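PDB 6IXO: myosin-2 from Saccharomyces cerevisiae, which carries organelles and other cargo along polarized actin cables, binding receptor proteins on the cargo through its globular tail domain. Local coordinates for residues A[206-209]-A[210-214]; A[235-238]-A[239-243]. All coordinates share one frame; numbering follows the deposited sequence.

Overall arrangement
Both contacts are local, each made within a single helix of the all-helical globular tail, the cargo-binding part of this class V myosin. Interaction 1 (206-214) lies on helix 202-218; interaction 2 (235-243) follows it in sequence on the next helix, 223-247. Their centres are 18 Å apart and their nearest atoms about 5 Å apart, without touching. The two helices nevertheless pack on each other, F209 against V230, L233 and L234, and I212 against L233, and helix 134-180 receives side chains from both contacts. All four segments belong to the Dilute region of the tail. Together they illustrate how an elongated helical domain is built, with successive helices each presenting different faces to different neighbours.

Interaction 1 (A[206-209]-A[210-214]); sequences LTFF and NSIYW. With SO4 (sulfate ion), chain B.
F208 and I212, one helical turn apart, make the apolar side-chain contact of this stretch: ring atom CE2 of F208 lies 3.7 Å from CD1 of I212, the methyl meeting the ring at a slant. With CG of F208 anti to its backbone N (chi1 172°), the ring is set beside the carbonyl carbon and toward the next turn, where the end of the extended I212 chain meets it. Next to them, CD2 of F208 sits 4.0 Å above the plane of the F209 ring, near its rim.

Backbone hydrogen bonds carry the rest of the turn. N210 N reaches O of L206 at 2.7 Å and Y213 N reaches O of F209 at 2.9 Å, both approaching nearly in line with the carbonyl. The bonds from S211 N to T207 O and from I212 N to F208 O come in tilted from the carbonyl planes.

At the side of the helix, NE1 of W214 binds a sulfate ion, probably from the crystallisation liquor. It gives two weak hydrogen bonds, to O4 at 3.0 Å and to O2 at 3.3 Å, with the sulphur in the plane of the indole at its edge; H274 is a further partner of the ion. CE2 of Y213 lies 3.7 Å over the centre of the indole, while OD1 of N210 accepts a hydrogen bond from W270.

F208 packs on helix 134-180 and F209 on helices 223-247 and 254-273. The arrangement is characteristic of a helix with one side packed into a helical bundle and the other carrying polar and partly exposed residues, here in the cargo-binding tail.

Interaction 2 (A[235-238]-A[239-243]); sequences NYVD and AICFN
I240 lays its CG2 methyl over one face of the Y236 ring, a CH-pi contact between residues four apart. The methyl is 4.0 Å from the ring centroid and 17° off the normal, displaced toward the hydroxyl end, where CZ of Y236 is 3.8 Å from CG2 of I240. A chi1 of 65° puts CG2 there, while CD1 of I240, at the end of the extended chain, approaches the CE2/CD2 side of the rim, 3.9 Å from CE2 of Y236.

Beside this pair, CG1 of V237 meets SG of C241 at 4.1 Å, a looser apolar contact. The backbone underneath keeps the pairs in step: I240 N bonds to O of Y236 at 3.0 Å and nearly straight, at 173°, and C241 N bonds to O of V237.

The buried carboxylate of D238 is directed to another part of the fold, where it is hydrogen-bonded to H285 ND1 and L286 N at the start of helix 284-294. Y236 and C241 contact helix 134-180, F242 touches T289 and I370, and Y236 also meets P372. Side chains pointing to several neighbours in this way mark a buried helix of an all-helical domain, here in the DIL region of the myosin V globular tail.

Interaction 1 (A[206-209]-A[210-214])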
ATOM      1  N   LEU A 206       7.561 -11.247  -7.938  1.00 29.67           N
ATOM      2  CA  LEU A 206       6.256 -11.394  -8.566  1.00 29.52           C
ATOM      3  C   LEU A 206       5.212 -11.896  -7.556  1.00 33.75           C
ATOM      4  O   LEU A 206       4.067 -11.434  -7.554  1.00 33.33           O
ATOM      5  CB  LEU A 206       6.363 -12.357  -9.757  1.00 31.81           C
ATOM      6  CG  LEU A 206       7.233 -11.721 -10.841  1.00 38.65           C
ATOM      7  CD1 LEU A 206       7.489 -12.758 -11.917  1.00 43.40           C
ATOM      8  CD2 LEU A 206       6.514 -10.552 -11.429  1.00 39.60           C
ATOM      9  N   THR A 207       5.603 -12.847  -6.706  1.00 30.79           N
ATOM     10  CA  THR A 207       4.701 -13.355  -5.666  1.00 33.36           C
ATOM     11  C   THR A 207       4.209 -12.209  -4.790  1.00 33.49           C
ATOM     12  O   THR A 207       3.028 -12.109  -4.444  1.00 31.00           O
ATOM     13  CB  THR A 207       5.408 -14.403  -4.798  1.00 36.00           C
ATOM     14  OG1 THR A 207       5.606 -15.574  -5.579  1.00 35.73           O
ATOM     15  CG2 THR A 207       4.568 -14.762  -3.565  1.00 34.87           C
ATOM     16  N   PHE A 208       5.131 -11.326  -4.449  1.00 28.85           N
ATOM     17  CA  PHE A 208       4.837 -10.184  -3.588  1.00 30.56           C
ATOM     18  C   PHE A 208       3.825  -9.223  -4.216  1.00 36.91           C
ATOM     19  O   PHE A 208       2.837  -8.829  -3.578  1.00 31.03           O
ATOM     20  CB  PHE A 208       6.173  -9.472  -3.264  1.00 24.49           C
ATOM     21  CG  PHE A 208       6.041  -8.144  -2.533  1.00 25.72           C
ATOM     22  CD1 PHE A 208       6.255  -8.077  -1.168  1.00 24.68           C
ATOM     23  CD2 PHE A 208       5.776  -6.958  -3.224  1.00 27.67           C
ATOM     24  CE1 PHE A 208       6.188  -6.828  -0.482  1.00 23.27           C
ATOM     25  CE2 PHE A 208       5.713  -5.736  -2.565  1.00 24.99           C
ATOM     26  CZ  PHE A 208       5.920  -5.668  -1.187  1.00 26.16           C
ATOM     27  N   PHE A 209       4.079  -8.810  -5.452  1.00 29.21           N
ATOM     28  CA  PHE A 209       3.113  -7.960  -6.145  1.00 28.66           C
ATOM     29  C   PHE A 209       1.794  -8.708  -6.448  1.00 32.43           C
ATOM     30  O   PHE A 209       0.694  -8.127  -6.326  1.00 28.41           O
ATOM     31  CB  PHE A 209       3.706  -7.406  -7.445  1.00 26.32           C
ATOM     32  CG  PHE A 209       4.607  -6.251  -7.226  1.00 28.68           C
ATOM     33  CD1 PHE A 209       4.087  -4.975  -7.035  1.00 32.95           C
ATOM     34  CD2 PHE A 209       5.995  -6.434  -7.167  1.00 29.78           C
ATOM     35  CE1 PHE A 209       4.925  -3.885  -6.797  1.00 29.73           C
ATOM     36  CE2 PHE A 209       6.847  -5.352  -6.931  1.00 29.88           C
ATOM     37  CZ  PHE A 209       6.317  -4.071  -6.741  1.00 31.81           C
ATOM     38  N   ASN A 210       1.866  -9.986  -6.812  1.00 27.31           N
ATOM     39  CA  ASN A 210       0.605 -10.740  -6.960  1.00 31.95           C
ATOM     40  C   ASN A 210      -0.260 -10.743  -5.697  1.00 35.68           C
ATOM     41  O   ASN A 210      -1.498 -10.729  -5.753  1.00 36.13           O
ATOM     42  CB  ASN A 210       0.887 -12.175  -7.317  1.00 43.03           C
ATOM     43  CG  ASN A 210       0.795 -12.400  -8.771  1.00 51.94           C
ATOM     44  OD1 ASN A 210      -0.141 -11.919  -9.411  1.00 45.76           O
ATOM     45  ND2 ASN A 210       1.760 -13.124  -9.323  1.00 64.82           N
ATOM     46  N   SER A 211       0.413 -10.815  -4.562  1.00 29.51           N
ATOM     47  CA  SER A 211      -0.284 -10.875  -3.281  1.00 34.97           C
ATOM     48  C   SER A 211      -0.983  -9.543  -3.037  1.00 33.81           C
ATOM     49  O   SER A 211      -2.131  -9.505  -2.581  1.00 32.87           O
ATOM     50  CB  SER A 211       0.710 -11.212  -2.168  1.00 37.07           C
ATOM     51  OG  SER A 211       0.057 -11.267  -0.908  1.00 39.70           O
ATOM     52  N   ILE A 212      -0.312  -8.436  -3.367  1.00 31.77           N
ATOM     53  CA  ILE A 212      -0.992  -7.144  -3.272  1.00 29.99           C
ATOM     54  C   ILE A 212      -2.200  -7.126  -4.181  1.00 35.32           C
ATOM     55  O   ILE A 212      -3.302  -6.755  -3.766  1.00 31.98           O
ATOM     56  CB  ILE A 212      -0.071  -6.007  -3.634  1.00 29.24           C
ATOM     57  CG1 ILE A 212       1.028  -5.895  -2.572  1.00 28.55           C
ATOM     58  CG2 ILE A 212      -0.821  -4.662  -3.657  1.00 27.61           C
ATOM     59  CD1 ILE A 212       2.107  -4.893  -2.939  1.00 27.46           C
ATOM     60  N   TYR A 213      -2.003  -7.545  -5.426  1.00 29.73           N
ATOM     61  CA  TYR A 213      -3.124  -7.565  -6.367  1.00 30.70           C
ATOM     62  C   TYR A 213      -4.317  -8.369  -5.877  1.00 31.28           C
ATOM     63  O   TYR A 213      -5.481  -7.876  -5.879  1.00 32.14           O
ATOM     64  CB  TYR A 213      -2.631  -8.143  -7.722  1.00 28.94           C
ATOM     65  CG  TYR A 213      -3.760  -8.315  -8.722  1.00 33.49           C
ATOM     66  CD1 TYR A 213      -4.157  -7.260  -9.533  1.00 37.28           C
ATOM     67  CD2 TYR A 213      -4.412  -9.534  -8.863  1.00 34.74           C
ATOM     68  CE1 TYR A 213      -5.167  -7.412 -10.469  1.00 44.56           C
ATOM     69  CE2 TYR A 213      -5.428  -9.701  -9.799  1.00 45.02           C
ATOM     70  CZ  TYR A 213      -5.801  -8.632 -10.594  1.00 47.26           C
ATOM     71  OH  TYR A 213      -6.795  -8.773 -11.530  1.00 50.24           O
ATOM     72  N   TRP A 214      -4.074  -9.623  -5.471  1.00 30.16           N
ATOM     73  CA  TRP A 214      -5.209 -10.510  -5.142  1.00 35.24           C
ATOM     74  C   TRP A 214      -5.881 -10.151  -3.816  1.00 36.80           C
ATOM     75  O   TRP A 214      -7.093 -10.317  -3.684  1.00 37.09           O
ATOM     76  CB  TRP A 214      -4.759 -11.968  -5.123  1.00 36.33           C
ATOM     77  CG  TRP A 214      -4.681 -12.511  -6.490  1.00 43.65           C
ATOM     78  CD1 TRP A 214      -3.540 -12.854  -7.195  1.00 44.16           C
ATOM     79  CD2 TRP A 214      -5.783 -12.713  -7.379  1.00 44.28           C
ATOM     80  NE1 TRP A 214      -3.897 -13.292  -8.453  1.00 44.47           N
ATOM     81  CE2 TRP A 214      -5.262 -13.210  -8.589  1.00 50.08           C
ATOM     82  CE3 TRP A 214      -7.171 -12.526  -7.261  1.00 54.58           C
ATOM     83  CZ2 TRP A 214      -6.078 -13.525  -9.682  1.00 53.67           C
ATOM     84  CZ3 TRP A 214      -7.972 -12.841  -8.335  1.00 58.81           C
ATOM     85  CH2 TRP A 214      -7.426 -13.333  -9.534  1.00 55.19           C
TER
HETATM   86  S   SO4 B1601      -2.309 -14.143 -11.676  1.00141.08           S
HETATM   87  O1  SO4 B1601      -1.129 -14.021 -12.526  1.00143.34           O
HETATM   88  O2  SO4 B1601      -2.005 -14.989 -10.524  1.00141.66           O
HETATM   89  O3  SO4 B1601      -3.402 -14.727 -12.448  1.00144.01           O
HETATM   90  O4  SO4 B1601      -2.706 -12.823 -11.205  1.00138.92           O

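Interaction 2 (A[235-238]-A[239-243])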
ATOM      1  N   ASN A 235       8.153   2.498  -8.585  1.00 21.31           N
ATOM      2  CA  ASN A 235       9.109   3.620  -8.597  1.00 26.99           C
ATOM      3  C   ASN A 235      10.242   3.410  -7.605  1.00 30.60           C
ATOM      4  O   ASN A 235      11.423   3.749  -7.886  1.00 27.16           O
ATOM      5  CB  ASN A 235       8.431   4.950  -8.277  1.00 28.00           C
ATOM      6  CG  ASN A 235       7.682   5.497  -9.469  1.00 37.24           C
ATOM      7  OD1 ASN A 235       8.179   5.418 -10.573  1.00 39.02           O
ATOM      8  ND2 ASN A 235       6.500   6.092  -9.240  1.00 36.87           N
ATOM      9  N   TYR A 236       9.861   2.882  -6.448  1.00 28.70           N
ATOM     10  CA  TYR A 236      10.794   2.596  -5.366  1.00 27.65           C
ATOM     11  C   TYR A 236      11.807   1.521  -5.808  1.00 27.10           C
ATOM     12  O   TYR A 236      13.008   1.683  -5.655  1.00 25.36           O
ATOM     13  CB  TYR A 236      10.059   2.102  -4.125  1.00 24.69           C
ATOM     14  CG  TYR A 236      10.962   2.045  -2.893  1.00 24.19           C
ATOM     15  CD1 TYR A 236      11.330   3.216  -2.226  1.00 25.26           C
ATOM     16  CD2 TYR A 236      11.398   0.826  -2.381  1.00 23.97           C
ATOM     17  CE1 TYR A 236      12.170   3.174  -1.068  1.00 28.86           C
ATOM     18  CE2 TYR A 236      12.199   0.755  -1.190  1.00 21.99           C
ATOM     19  CZ  TYR A 236      12.600   1.931  -0.583  1.00 27.11           C
ATOM     20  OH  TYR A 236      13.353   1.864   0.558  1.00 33.30           O
ATOM     21  N   VAL A 237      11.300   0.413  -6.322  1.00 22.74           N
ATOM     22  CA  VAL A 237      12.191  -0.646  -6.841  1.00 22.03           C
ATOM     23  C   VAL A 237      13.157  -0.074  -7.894  1.00 26.87           C
ATOM     24  O   VAL A 237      14.353  -0.347  -7.894  1.00 24.52           O
ATOM     25  CB  VAL A 237      11.344  -1.778  -7.447  1.00 26.60           C
ATOM     26  CG1 VAL A 237      12.188  -2.692  -8.332  1.00 27.57           C
ATOM     27  CG2 VAL A 237      10.629  -2.562  -6.317  1.00 26.54           C
ATOM     28  N   ASP A 238      12.619   0.722  -8.797  1.00 25.59           N
ATOM     29  CA  ASP A 238      13.421   1.355  -9.835  1.00 26.07           C
ATOM     30  C   ASP A 238      14.581   2.141  -9.220  1.00 29.40           C
ATOM     31  O   ASP A 238      15.730   1.988  -9.629  1.00 25.92           O
ATOM     32  CB  ASP A 238      12.519   2.263 -10.672  1.00 22.81           C
ATOM     33  CG  ASP A 238      13.152   2.699 -12.007  1.00 32.84           C
ATOM     34  OD1 ASP A 238      13.657   1.847 -12.750  1.00 34.63           O
ATOM     35  OD2 ASP A 238      13.135   3.897 -12.296  1.00 38.22           O
ATOM     36  N   ALA A 239      14.277   2.998  -8.236  1.00 22.15           N
ATOM     37  CA  ALA A 239      15.295   3.900  -7.659  1.00 23.64           C
ATOM     38  C   ALA A 239      16.364   3.096  -6.949  1.00 26.53           C
ATOM     39  O   ALA A 239      17.572   3.255  -7.234  1.00 25.68           O
ATOM     40  CB  ALA A 239      14.621   4.942  -6.619  1.00 24.64           C
ATOM     41  N   ILE A 240      15.938   2.200  -6.050  1.00 25.03           N
ATOM     42  CA  ILE A 240      16.926   1.553  -5.174  1.00 27.53           C
ATOM     43  C   ILE A 240      17.758   0.549  -5.992  1.00 27.38           C
ATOM     44  O   ILE A 240      18.953   0.383  -5.726  1.00 26.95           O
ATOM     45  CB  ILE A 240      16.286   0.811  -3.957  1.00 25.51           C
ATOM     46  CG1 ILE A 240      15.428  -0.366  -4.415  1.00 27.32           C
ATOM     47  CG2 ILE A 240      15.518   1.815  -3.039  1.00 24.76           C
ATOM     48  CD1 ILE A 240      14.889  -1.207  -3.209  1.00 34.30           C
ATOM     49  N   CYS A 241      17.139  -0.124  -6.978  1.00 24.12           N
ATOM     50  CA  CYS A 241      17.961  -1.056  -7.817  1.00 24.16           C
ATOM     51  C   CYS A 241      18.914  -0.303  -8.751  1.00 27.43           C
ATOM     52  O   CYS A 241      20.077  -0.722  -8.951  1.00 25.74           O
ATOM     53  CB  CYS A 241      17.065  -1.981  -8.652  1.00 22.79           C
ATOM     54  SG  CYS A 241      16.181  -3.137  -7.551  1.00 26.04           S
ATOM     55  N   PHE A 242      18.433   0.783  -9.346  1.00 24.57           N
ATOM     56  CA  PHE A 242      19.301   1.615 -10.182  1.00 28.44           C
ATOM     57  C   PHE A 242      20.539   2.083  -9.393  1.00 27.72           C
ATOM     58  O   PHE A 242      21.687   2.025  -9.877  1.00 27.53           O
ATOM     59  CB  PHE A 242      18.545   2.845 -10.717  1.00 22.77           C
ATOM     60  CG  PHE A 242      19.423   3.759 -11.548  1.00 26.50           C
ATOM     61  CD1 PHE A 242      19.642   3.490 -12.904  1.00 27.68           C
ATOM     62  CD2 PHE A 242      20.079   4.860 -10.957  1.00 27.79           C
ATOM     63  CE1 PHE A 242      20.485   4.325 -13.698  1.00 28.91           C
ATOM     64  CE2 PHE A 242      20.939   5.710 -11.739  1.00 29.39           C
ATOM     65  CZ  PHE A 242      21.133   5.425 -13.116  1.00 27.35           C
ATOM     66  N   ASN A 243      20.295   2.569  -8.183  1.00 27.27           N
ATOM     67  CA  ASN A 243      21.360   3.108  -7.371  1.00 24.52           C
ATOM     68  C   ASN A 243      22.383   2.023  -7.088  1.00 30.97           C
ATOM     69  O   ASN A 243      23.569   2.290  -7.086  1.00 30.66           O
ATOM     70  CB  ASN A 243      20.822   3.692  -6.066  1.00 24.61           C
ATOM     71  CG  ASN A 243      19.998   4.978  -6.290  1.00 30.30           C
ATOM     72  OD1 ASN A 243      20.037   5.579  -7.374  1.00 26.30           O
ATOM     73  ND2 ASN A 243      19.304   5.424  -5.246  1.00 25.45           N
TER